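Local coordinates for GPI-anchored protein LLG1 (PDB 6A5D), which probably acts as a GPI-anchored co-receptor in a heterotypic receptor complex that perceives RALF peptides in Arabidopsis, at residues Pro62-Leu67 with Ser110-Glu115. Sequence-based numbering, arbitrary orientation.
Sequences PYTDQL and SQLPPE
T64 and L67, on one side of the single-turn helix 64-67, meet the loop segment 110-115, extended from S110 to P113, at the end of the modelled chain in this small alpha-helical domain, without strands, cross-braced by four internal disulfides. The apolar contacts centre on L112, whose CD2 reaches both helix residues: T64 CG2 lies 3.7 Å from L112 CD2, the two side chains crossing at about a right angle, and L67 CD1 lies 3.9 Å from the same methyl. T64 CG2 is set for this by its first torsion, anti to the carbonyl carbon and beside the backbone N. L112 also touches F56, K57 and A60 of helix 49-60, and M78 of helix 74-86 touches L67. P113 continues the strip, its ring atom CD 4.1 Å from L67 CB, while A75 of helix 74-86 also meets this proline. An alanine at T64 would lose CG2 and OG1, and would probably leave L112 CD2 without one of the two methyl groups that meet it across this contact and open a gap beside it. At the S110 end the two hydroxyls lie near each other without bonding, T64 OG1 and S110 OG being 3.8 Å apart. Segment 110-115 is instead bonded to its surroundings by Q111 O, which accepts from N68 ND2, and by backbone bonding of L112 with L104. S110 OG, anti to its backbone N (chi1 -172°), comes to 3.6 Å from T64 CB.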
loop_
_atom_site.group_PDB
_atom_site.type_symbol
_atom_site.label_atom_id
_atom_site.label_comp_id
_atom_site.label_asym_id
_atom_site.label_seq_id
_atom_site.Cartn_x
_atom_site.Cartn_y
_atom_site.Cartn_z
ATOM N N PRO A 62 9.013 -1.285 -2.368
ATOM C CA PRO A 62 10.052 -2.328 -2.361
ATOM C C PRO A 62 9.524 -3.711 -2.701
ATOM O O PRO A 62 10.327 -4.615 -2.952
ATOM C CB PRO A 62 10.674 -2.250 -0.960
ATOM C CG PRO A 62 10.165 -0.991 -0.337
ATOM C CD PRO A 62 8.979 -0.496 -1.116
ATOM N N TYR A 63 8.206 -3.902 -2.746
ATOM C CA TYR A 63 7.614 -5.224 -2.906
ATOM C C TYR A 63 6.815 -5.362 -4.192
ATOM O O TYR A 63 6.003 -6.283 -4.307
ATOM C CB TYR A 63 6.784 -5.595 -1.670
ATOM C CG TYR A 63 7.647 -5.515 -0.436
ATOM C CD1 TYR A 63 8.518 -6.547 -0.134
ATOM C CD2 TYR A 63 7.657 -4.381 0.380
ATOM C CE1 TYR A 63 9.360 -6.488 0.959
ATOM C CE2 TYR A 63 8.515 -4.303 1.484
ATOM C CZ TYR A 63 9.355 -5.365 1.767
ATOM O OH TYR A 63 10.228 -5.351 2.840
ATOM N N THR A 64 7.041 -4.480 -5.175
ATOM C CA THR A 64 6.283 -4.585 -6.421
ATOM C C THR A 64 6.492 -5.936 -7.100
ATOM O O THR A 64 5.557 -6.466 -7.716
ATOM C CB THR A 64 6.604 -3.439 -7.393
ATOM O OG1 THR A 64 8.023 -3.350 -7.614
ATOM C CG2 THR A 64 6.103 -2.128 -6.855
ATOM N N ASP A 65 7.691 -6.521 -6.994
ATOM C CA ASP A 65 7.913 -7.839 -7.593
ATOM C C ASP A 65 6.858 -8.827 -7.105
ATOM O O ASP A 65 6.239 -9.549 -7.896
ATOM C CB ASP A 65 9.291 -8.396 -7.218
ATOM C CG ASP A 65 10.462 -7.695 -7.916
ATOM O OD1 ASP A 65 10.270 -6.825 -8.781
ATOM O OD2 ASP A 65 11.613 -8.062 -7.576
ATOM N N GLN A 66 6.640 -8.868 -5.794
ATOM C CA GLN A 66 5.714 -9.834 -5.222
ATOM C C GLN A 66 4.272 -9.358 -5.333
ATOM O O GLN A 66 3.379 -10.155 -5.642
ATOM C CB GLN A 66 6.090 -10.116 -3.764
ATOM C CG GLN A 66 7.510 -10.654 -3.592
ATOM C CD GLN A 66 8.542 -9.572 -3.283
ATOM O OE1 GLN A 66 8.532 -8.490 -3.847
ATOM N NE2 GLN A 66 9.439 -9.875 -2.355
ATOM N N LEU A 67 4.040 -8.057 -5.143
ATOM C CA LEU A 67 2.688 -7.522 -5.231
ATOM C C LEU A 67 2.117 -7.695 -6.632
ATOM O O LEU A 67 0.911 -7.911 -6.794
ATOM C CB LEU A 67 2.686 -6.050 -4.834
ATOM C CG LEU A 67 2.929 -5.774 -3.351
ATOM C CD1 LEU A 67 3.175 -4.295 -3.119
ATOM C CD2 LEU A 67 1.744 -6.240 -2.501
ATOM N N SER A 110 7.721 0.969 -11.522
ATOM C CA SER A 110 6.698 -0.065 -11.499
ATOM C C SER A 110 5.398 0.491 -10.916
ATOM O O SER A 110 5.381 1.529 -10.249
ATOM C CB SER A 110 7.168 -1.271 -10.687
ATOM O OG SER A 110 6.248 -2.350 -10.812
ATOM N N GLN A 111 4.305 -0.233 -11.154
ATOM C CA GLN A 111 2.970 0.177 -10.737
ATOM C C GLN A 111 2.545 -0.655 -9.537
ATOM O O GLN A 111 2.696 -1.881 -9.537
ATOM C CB GLN A 111 1.958 -0.075 -11.858
ATOM C CG GLN A 111 2.361 0.497 -13.194
ATOM C CD GLN A 111 2.485 1.999 -13.143
ATOM O OE1 GLN A 111 1.664 2.679 -12.514
ATOM N NE2 GLN A 111 3.520 2.531 -13.780
ATOM N N LEU A 112 1.958 0.021 -8.516
ATOM C CA LEU A 112 1.367 -0.721 -7.410
ATOM C C LEU A 112 -0.064 -1.112 -7.757
ATOM O O LEU A 112 -0.785 -0.329 -8.386
ATOM C CB LEU A 112 1.324 0.151 -6.168
ATOM C CG LEU A 112 2.676 0.434 -5.541
ATOM C CD1 LEU A 112 2.556 1.544 -4.504
ATOM C CD2 LEU A 112 3.179 -0.851 -4.929
ATOM N N PRO A 113 -0.501 -2.310 -7.368
ATOM C CA PRO A 113 -1.875 -2.706 -7.655
ATOM C C PRO A 113 -2.855 -1.888 -6.832
ATOM O O PRO A 113 -2.551 -1.481 -5.698
ATOM C CB PRO A 113 -1.905 -4.190 -7.247
ATOM C CG PRO A 113 -0.888 -4.263 -6.144
ATOM C CD PRO A 113 0.222 -3.342 -6.600
ATOM N N PRO A 114 -4.055 -1.634 -7.363
ATOM C CA PRO A 114 -5.067 -0.921 -6.574
ATOM C C PRO A 114 -5.765 -1.793 -5.552
ATOM O O PRO A 114 -6.385 -1.249 -4.629
ATOM C CB PRO A 114 -6.063 -0.447 -7.639
ATOM C CG PRO A 114 -5.961 -1.448 -8.718
ATOM C CD PRO A 114 -4.560 -2.039 -8.684
ATOM N N GLU A 115 -5.672 -3.110 -5.672
ATOM C CA GLU A 115 -6.380 -3.987 -4.748
ATOM C C GLU A 115 -5.734 -5.366 -4.645
ATOM O O GLU A 115 -5.986 -6.109 -3.689
ATOM C CB GLU A 115 -7.843 -4.098 -5.185
ATOM C CG GLU A 115 -8.723 -4.883 -4.242
ATOM C CD GLU A 115 -9.974 -5.387 -4.936
ATOM O OE1 GLU A 115 -10.441 -4.701 -5.870
ATOM O OE2 GLU A 115 -10.446 -6.489 -4.579
#